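Local coordinates for protein putative glycosyl hydrolase (Bacteroides thetaiotaomicron VPI-5482, PDB 3K11) that is probably a sugar-cleaving hydrolase of glycosyl hydrolase family 88, though its substrate is unknown, at residues Val86-Leu91 and Gln108-Phe113; Arg38-Ile43 and Thr104-Asn109; Lys156-Asp161 and Ser215-Glu220. All blocks are in the same frame, centred on the assembly; numbering follows the deposited sequence.

Interaction 1. Residues Val86-Leu91 and Gln108-Phe113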
# COMPACT_ATOMS: atom_id res chain seq x y z
N VAL A 86 10.08 25.49 18.33
CA VAL A 86 8.71 25.02 18.16
C VAL A 86 7.95 25.09 19.49
O VAL A 86 6.79 25.56 19.57
CB VAL A 86 8.66 23.58 17.56
CG1 VAL A 86 7.18 23.13 17.39
CG2 VAL A 86 9.44 23.52 16.26
N THR A 87 8.60 24.67 20.58
CA THR A 87 7.96 24.70 21.91
C THR A 87 7.54 26.11 22.27
O THR A 87 6.43 26.32 22.82
CB THR A 87 8.90 24.13 22.96
OG1 THR A 87 9.18 22.76 22.65
CG2 THR A 87 8.30 24.25 24.40
N TYR A 88 8.40 27.08 22.00
CA TYR A 88 8.05 28.47 22.33
C TYR A 88 6.81 28.94 21.56
O TYR A 88 5.92 29.59 22.12
CB TYR A 88 9.21 29.41 22.06
CG TYR A 88 10.42 29.16 22.93
CD1 TYR A 88 10.32 29.13 24.32
CD2 TYR A 88 11.68 29.00 22.36
CE1 TYR A 88 11.44 28.89 25.11
CE2 TYR A 88 12.80 28.76 23.15
CZ TYR A 88 12.68 28.73 24.52
OH TYR A 88 13.79 28.48 25.31
N SER A 89 6.77 28.67 20.25
CA SER A 89 5.58 29.01 19.44
C SER A 89 4.33 28.30 19.94
O SER A 89 3.25 28.91 20.00
CB SER A 89 5.80 28.72 17.93
OG SER A 89 6.49 29.79 17.26
N ALA A 90 4.48 27.03 20.29
CA ALA A 90 3.37 26.25 20.86
C ALA A 90 2.77 26.89 22.10
O ALA A 90 1.52 26.98 22.27
CB ALA A 90 3.84 24.84 21.18
N LEU A 91 3.64 27.30 23.01
CA LEU A 91 3.20 27.90 24.29
C LEU A 91 2.59 29.28 24.14
O LEU A 91 1.65 29.64 24.87
CB LEU A 91 4.38 27.91 25.27
CG LEU A 91 4.77 26.51 25.80
CD1 LEU A 91 6.12 26.57 26.55
CD2 LEU A 91 3.62 25.86 26.65
N GLN A 108 8.32 34.10 28.17
CA GLN A 108 8.88 35.37 28.65
C GLN A 108 10.17 35.14 29.44
O GLN A 108 11.20 35.76 29.19
CB GLN A 108 7.86 36.09 29.53
CG GLN A 108 6.67 36.72 28.78
CD GLN A 108 7.00 38.06 28.17
OE1 GLN A 108 8.08 38.60 28.40
NE2 GLN A 108 6.07 38.63 27.40
N ASN A 109 10.10 34.23 30.40
CA ASN A 109 11.22 33.98 31.27
C ASN A 109 12.44 33.49 30.52
O ASN A 109 13.54 34.01 30.72
CB ASN A 109 10.81 33.00 32.34
CG ASN A 109 11.95 32.60 33.22
OD1 ASN A 109 12.59 31.58 33.00
ND2 ASN A 109 12.23 33.43 34.23
N ARG A 110 12.25 32.50 29.65
CA ARG A 110 13.39 31.95 28.88
C ARG A 110 13.98 32.96 27.91
O ARG A 110 15.21 33.08 27.80
CB ARG A 110 13.01 30.66 28.16
CG ARG A 110 12.52 29.52 29.08
CD ARG A 110 13.40 29.32 30.26
NE ARG A 110 13.08 28.08 31.00
CZ ARG A 110 12.11 27.95 31.89
NH1 ARG A 110 11.25 28.93 32.13
NH2 ARG A 110 11.99 26.81 32.55
N PHE A 111 13.12 33.69 27.20
CA PHE A 111 13.61 34.71 26.28
C PHE A 111 14.32 35.86 26.97
O PHE A 111 15.34 36.34 26.49
CB PHE A 111 12.47 35.27 25.40
CG PHE A 111 11.96 34.33 24.33
CD1 PHE A 111 12.63 33.17 24.00
CD2 PHE A 111 10.85 34.70 23.58
CE1 PHE A 111 12.18 32.38 22.99
CE2 PHE A 111 10.40 33.87 22.55
CZ PHE A 111 11.04 32.73 22.30
N ARG A 112 13.79 36.31 28.10
CA ARG A 112 14.44 37.40 28.82
C ARG A 112 15.81 36.94 29.37
O ARG A 112 16.74 37.72 29.40
CB ARG A 112 13.55 37.92 29.95
CG ARG A 112 12.37 38.69 29.40
CD ARG A 112 11.36 39.06 30.44
NE ARG A 112 10.22 39.66 29.77
CZ ARG A 112 10.13 40.95 29.44
NH1 ARG A 112 11.07 41.81 29.76
NH2 ARG A 112 9.07 41.38 28.80
N PHE A 113 15.91 35.68 29.78
CA PHE A 113 17.12 35.10 30.29
C PHE A 113 18.15 35.03 29.18
O PHE A 113 19.28 35.43 29.35
CB PHE A 113 16.85 33.69 30.84
CG PHE A 113 18.10 32.88 31.10
CD1 PHE A 113 18.94 33.22 32.17
CD2 PHE A 113 18.45 31.81 30.30
CE1 PHE A 113 20.09 32.48 32.42
CE2 PHE A 113 19.59 31.07 30.54
CZ PHE A 113 20.41 31.40 31.61
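In the (alpha/alpha) toroid of this family 88 protein, helices 82-98 and 101-128 follow one another along the chain and meet here through a tilted edge-to-face aromatic pair, Tyr-88 and Phe-111. The edge of Phe-111 comes in over one face of the Tyr-88 ring, with the ring planes at 56° and the centroids 4.6 Å apart. CE1 of Phe-111 leads, 3.5 Å from CD2 of Tyr-88 and displaced toward the rim of that ring, while its CZ lies 3.8 Å from Tyr-88 CB. Farther out, Arg-110 lays its aliphatic base against the phenol: its CB is 3.7 Å from Tyr-88 OH. The arginine chain then bends at chi2 (-46°), and its guanidinium goes off to Asp-44 and the Thr-47 carbonyl. The Tyr-88 hydroxyl is itself taken up by the backbone oxygen of Leu-79, and Ala-153 of helix 148-160 touches both side chains. With an alanine here in place of the tyrosine, the edge of Phe-111 would probably lose the aromatic face it rests on, and the Leu-79 carbonyl its hydroxyl partner. Across the two segments the adhesion is thus carbon against ring, while the buried polar ends of Tyr-88 and Arg-110 are anchored on other parts of the chain.

Interaction 2. Residues Arg38-Ile43 and Thr104-Asn109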
# COMPACT_ATOMS: atom_id res chain seq x y z
N ARG A 38 0.53 18.37 31.99
CA ARG A 38 1.51 17.35 32.43
C ARG A 38 2.81 17.47 31.65
O ARG A 38 3.91 17.41 32.23
CB ARG A 38 0.91 15.95 32.36
CG ARG A 38 1.80 14.90 33.00
CD ARG A 38 1.07 13.59 33.30
NE ARG A 38 0.75 12.83 32.09
CZ ARG A 38 -0.42 12.86 31.46
NH1 ARG A 38 -1.43 13.62 31.88
NH2 ARG A 38 -0.58 12.12 30.38
N VAL A 39 2.70 17.67 30.34
CA VAL A 39 3.89 17.88 29.51
C VAL A 39 4.57 19.19 29.93
O VAL A 39 5.79 19.25 30.09
CB VAL A 39 3.54 17.93 28.01
CG1 VAL A 39 4.77 18.31 27.22
CG2 VAL A 39 2.92 16.58 27.52
N PHE A 40 3.78 20.25 30.10
CA PHE A 40 4.32 21.55 30.46
C PHE A 40 5.08 21.49 31.79
O PHE A 40 6.18 22.03 31.92
CB PHE A 40 3.20 22.58 30.54
CG PHE A 40 3.67 23.94 30.96
CD1 PHE A 40 4.52 24.65 30.16
CD2 PHE A 40 3.29 24.49 32.19
CE1 PHE A 40 5.00 25.89 30.54
CE2 PHE A 40 3.76 25.72 32.58
CZ PHE A 40 4.61 26.44 31.73
N ALA A 41 4.49 20.84 32.78
CA ALA A 41 5.14 20.79 34.12
C ALA A 41 6.48 20.08 33.98
O ALA A 41 7.49 20.47 34.56
CB ALA A 41 4.26 20.08 35.13
N TYR A 42 6.50 19.02 33.20
CA TYR A 42 7.72 18.28 32.99
C TYR A 42 8.81 19.11 32.31
O TYR A 42 9.92 19.18 32.78
CB TYR A 42 7.42 17.03 32.17
CG TYR A 42 8.67 16.26 31.80
CD1 TYR A 42 9.45 15.67 32.77
CD2 TYR A 42 9.05 16.12 30.49
CE1 TYR A 42 10.61 14.98 32.42
CE2 TYR A 42 10.20 15.44 30.15
CZ TYR A 42 10.96 14.87 31.10
OH TYR A 42 12.11 14.19 30.70
N ILE A 43 8.48 19.76 31.20
CA ILE A 43 9.51 20.47 30.45
C ILE A 43 9.99 21.70 31.22
O ILE A 43 11.12 22.13 31.03
CB ILE A 43 9.08 20.85 29.02
CG1 ILE A 43 7.89 21.83 29.02
CG2 ILE A 43 8.79 19.57 28.21
CD1 ILE A 43 8.05 22.96 28.06
N THR A 104 2.77 31.58 28.62
CA THR A 104 3.56 32.70 28.11
C THR A 104 4.58 33.19 29.15
O THR A 104 5.65 33.67 28.77
CB THR A 104 2.72 33.84 27.57
OG1 THR A 104 1.56 34.00 28.38
CG2 THR A 104 2.32 33.59 26.09
N ASP A 105 4.29 33.03 30.44
CA ASP A 105 5.29 33.37 31.48
C ASP A 105 6.57 32.57 31.25
O ASP A 105 7.68 33.08 31.43
CB ASP A 105 4.80 33.03 32.87
CG ASP A 105 3.70 33.97 33.39
OD1 ASP A 105 3.42 35.00 32.73
OD2 ASP A 105 3.12 33.64 34.44
N TYR A 106 6.41 31.31 30.88
CA TYR A 106 7.55 30.45 30.58
C TYR A 106 8.39 31.01 29.45
O TYR A 106 9.61 31.03 29.52
CB TYR A 106 7.04 29.05 30.21
CG TYR A 106 8.11 28.08 29.77
CD1 TYR A 106 8.47 27.99 28.42
CD2 TYR A 106 8.73 27.23 30.67
CE1 TYR A 106 9.43 27.10 28.00
CE2 TYR A 106 9.71 26.32 30.24
CZ TYR A 106 10.05 26.28 28.89
OH TYR A 106 11.00 25.43 28.42
N VAL A 107 7.73 31.41 28.37
CA VAL A 107 8.43 31.90 27.19
C VAL A 107 9.08 33.23 27.52
O VAL A 107 10.23 33.48 27.17
CB VAL A 107 7.49 32.01 25.97
CG1 VAL A 107 8.29 32.40 24.74
CG2 VAL A 107 6.75 30.63 25.70
N GLN A 108 8.32 34.10 28.17
CA GLN A 108 8.88 35.37 28.65
C GLN A 108 10.17 35.14 29.44
O GLN A 108 11.20 35.76 29.19
CB GLN A 108 7.86 36.09 29.53
CG GLN A 108 6.67 36.72 28.78
CD GLN A 108 7.00 38.06 28.17
OE1 GLN A 108 8.08 38.60 28.40
NE2 GLN A 108 6.07 38.63 27.40
N ASN A 109 10.10 34.23 30.40
CA ASN A 109 11.22 33.98 31.27
C ASN A 109 12.44 33.49 30.52
O ASN A 109 13.54 34.01 30.72
CB ASN A 109 10.81 33.00 32.34
CG ASN A 109 11.95 32.60 33.22
OD1 ASN A 109 12.59 31.58 33.00
ND2 ASN A 109 12.23 33.43 34.23
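Tyr-106 faces Phe-40 and Ile-43 where helix 29-45 packs against helix 101-128 in the helical toroid, an (alpha/alpha) barrel. Going along 104-109, Thr-104 turns away from the other helix and touches Ala-95 of helix 82-98. Tyr-106 then carries the contact. Its CG stands anti to the backbone N (chi1 175°), which sends the ring out toward helix 29-45, with Phe-40 and Ile-43 on the same side of its plane. Phe-40 reaches the base of this tyrosine: its CE1 lies 3.8 Å from Tyr-106 CB, which sits at the edge of the phenylalanine ring and near its plane. The two rings form an offset edge-to-face pair, the edge of Phe-40 directed at the face of Tyr-106, with planes at 71° and centroids 5.7 Å apart. At the far end of the phenol, Ile-43 crosses Tyr-106 at about a right angle and brings its CD1 to 4.0 Å from CZ. The hydroxyl is held by Thr-47 and Trp-84, so the tyrosine is gripped at its polar end as well as packed along its length. Next in sequence, Val-107 turns to Leu-91 of helix 82-98 and Leu-157 of helix 148-160, and Gln-108 bonds Asp-161 and Arg-112. Back at the phenol, the Ile-43 methyl CD1 ends 3.9 Å from Tyr-106 OH.

Interaction 3. Residues Lys156-Asp161 and Ser215-Glu220; sequences KLRLKD and SRYDKE. With EDO (1,2-ethanediol), chain P.
Arg-158 and Tyr-217 make the close part of this contact between the C-terminal ends of helices 148-160 and 202-217, at the surface of the (alpha/alpha) toroid. Arg-158 extends from CG to NE and donates from NE to Tyr-217 OH, 3.0 Å away, in a bent bond (139° at the hydrogen) with the oxygen 16° out of the guanidinium plane. Its CD comes to the edge of the phenol, 3.4 Å from Tyr-217 OH. Both polar groups have further partners: the hydroxyl meets Asp-167, and Arg-158 NH1 reaches the carbonyls of Glu-162 and Leu-164. Leu-159 packs alongside, its CD2 4.0 Å from Tyr-217 CD1 and its other methyl over a face of the Arg-216 guanidinium, with CD1 3.5 Å from Arg-216 NH1. The looser side lies beyond this leucine. Arg-216 is exposed, bent at chi3 (62°), and tied to its own helix through Gln-213; its polar link to Lys-156 passes through one water. An ethanediol molecule, probably from the crystallisation liquor, sits instead at the end of helix 148-160, its O2 donating to Leu-159 O at 2.9 Å. The bridging water donates to Lys-156 O at 2.6 Å and accepts from Arg-216 NH1 at 3.0 Å.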
# COMPACT_ATOMS: atom_id res chain seq x y z
N LYS A 156 7.11 36.68 17.27
CA LYS A 156 5.73 36.55 17.69
C LYS A 156 5.46 37.15 19.05
O LYS A 156 4.51 37.91 19.23
CB LYS A 156 5.31 35.10 17.69
CG LYS A 156 5.12 34.48 16.31
CD LYS A 156 4.98 33.00 16.46
CE LYS A 156 4.59 32.28 15.18
NZ LYS A 156 4.50 30.80 15.37
N LEU A 157 6.32 36.85 20.02
CA LEU A 157 6.09 37.38 21.36
C LEU A 157 6.42 38.86 21.47
O LEU A 157 5.70 39.62 22.11
CB LEU A 157 6.82 36.56 22.43
CG LEU A 157 6.41 36.85 23.89
CD1 LEU A 157 4.90 36.66 24.08
CD2 LEU A 157 7.16 35.92 24.84
N ARG A 158 7.50 39.30 20.82
CA ARG A 158 7.83 40.69 20.91
C ARG A 158 6.75 41.57 20.29
O ARG A 158 6.50 42.69 20.77
CB ARG A 158 9.19 40.99 20.28
CG ARG A 158 9.56 42.46 20.44
CD ARG A 158 11.06 42.66 20.32
NE ARG A 158 11.27 44.05 19.97
CZ ARG A 158 11.14 45.05 20.81
NH1 ARG A 158 10.90 44.85 22.10
NH2 ARG A 158 11.28 46.30 20.36
N LEU A 159 6.11 41.11 19.23
CA LEU A 159 5.02 41.88 18.66
C LEU A 159 3.82 41.96 19.60
O LEU A 159 3.00 42.86 19.47
CB LEU A 159 4.62 41.33 17.30
CG LEU A 159 5.65 41.60 16.19
CD1 LEU A 159 5.31 40.77 14.94
CD2 LEU A 159 5.78 43.08 15.83
N LYS A 160 3.74 41.06 20.58
CA LYS A 160 2.70 41.12 21.61
C LYS A 160 3.15 41.88 22.85
O LYS A 160 2.31 42.29 23.65
CB LYS A 160 2.27 39.72 22.01
CG LYS A 160 1.60 38.92 20.92
CD LYS A 160 1.32 37.49 21.39
CE LYS A 160 0.42 36.71 20.40
NZ LYS A 160 -0.44 35.62 21.04
N ASP A 161 4.46 42.12 22.98
CA ASP A 161 5.04 42.76 24.15
C ASP A 161 6.33 43.52 23.81
O ASP A 161 7.42 42.97 23.85
CB ASP A 161 5.36 41.70 25.20
CG ASP A 161 5.94 42.28 26.46
OD1 ASP A 161 6.03 43.52 26.59
OD2 ASP A 161 6.30 41.47 27.34
N SER A 215 8.12 40.03 8.10
CA SER A 215 7.28 40.98 7.37
C SER A 215 6.39 41.78 8.31
O SER A 215 5.99 42.88 7.98
CB SER A 215 6.43 40.29 6.29
OG SER A 215 5.25 39.73 6.83
N ARG A 216 6.07 41.21 9.47
CA ARG A 216 5.25 41.86 10.49
C ARG A 216 6.08 42.73 11.43
O ARG A 216 5.58 43.71 12.01
CB ARG A 216 4.52 40.81 11.36
CG ARG A 216 3.63 39.84 10.61
CD ARG A 216 3.02 38.82 11.55
NE ARG A 216 2.18 39.48 12.53
CZ ARG A 216 2.12 39.21 13.85
NH1 ARG A 216 2.86 38.25 14.45
NH2 ARG A 216 1.29 39.93 14.60
N TYR A 217 7.36 42.39 11.55
CA TYR A 217 8.26 43.02 12.53
C TYR A 217 9.00 44.22 11.99
O TYR A 217 9.24 45.19 12.72
CB TYR A 217 9.27 41.99 13.00
CG TYR A 217 10.14 42.39 14.17
CD1 TYR A 217 9.71 42.21 15.48
CD2 TYR A 217 11.42 42.83 13.96
CE1 TYR A 217 10.50 42.52 16.54
CE2 TYR A 217 12.23 43.14 15.00
CZ TYR A 217 11.77 43.02 16.30
OH TYR A 217 12.61 43.32 17.35
N ASP A 218 9.37 44.15 10.72
CA ASP A 218 10.03 45.25 10.05
C ASP A 218 9.02 45.91 9.08
O ASP A 218 8.83 45.46 7.96
CB ASP A 218 11.30 44.73 9.37
CG ASP A 218 12.08 45.80 8.66
OD1 ASP A 218 11.57 46.92 8.55
OD2 ASP A 218 13.21 45.49 8.22
N LYS A 219 8.39 46.97 9.54
CA LYS A 219 7.36 47.72 8.79
C LYS A 219 7.82 48.11 7.38
O LYS A 219 7.10 47.93 6.36
CB LYS A 219 7.02 48.99 9.59
N GLU A 220 9.06 48.58 7.32
CA GLU A 220 9.69 48.97 6.06
C GLU A 220 9.82 47.87 5.02
O GLU A 220 9.85 48.17 3.85
CB GLU A 220 11.12 49.49 6.29
CG GLU A 220 11.30 50.62 7.31
CD GLU A 220 10.60 51.90 6.90
OE1 GLU A 220 9.35 51.94 6.89
OE2 GLU A 220 11.33 52.87 6.60
C1 EDO P . 2.66 45.83 23.06
O1 EDO P . 3.88 45.96 23.76
C2 EDO P . 3.00 45.76 21.59
O2 EDO P . 1.94 45.02 21.00
O HOH W 1 2.61 37.95 17.43

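Overall arrangement
Interactions 1 and 2 are buried neighbours, their centres about 8 Å apart, and both use helix 101-128: 108-113 meets helix 82-98, and 104-109 meets helix 29-45. Leu-91 joins them, packing on both Tyr-106 and Phe-40. Each relies on an edge-to-face aromatic pair whose tyrosine hydroxyl is secured outside the contact. Interaction 3 lies at the surface, its centre about 16 Å from that of interaction 1 and about 22 Å from that of interaction 2, and there a direct arginine-tyrosine hydrogen bond and a water bridge join the segments. Segment 156-161 connects it to the core: Leu-157 packs on Val-107 and Phe-111, while Asp-161 meets Gln-108 and Lys-156 meets Ser-89.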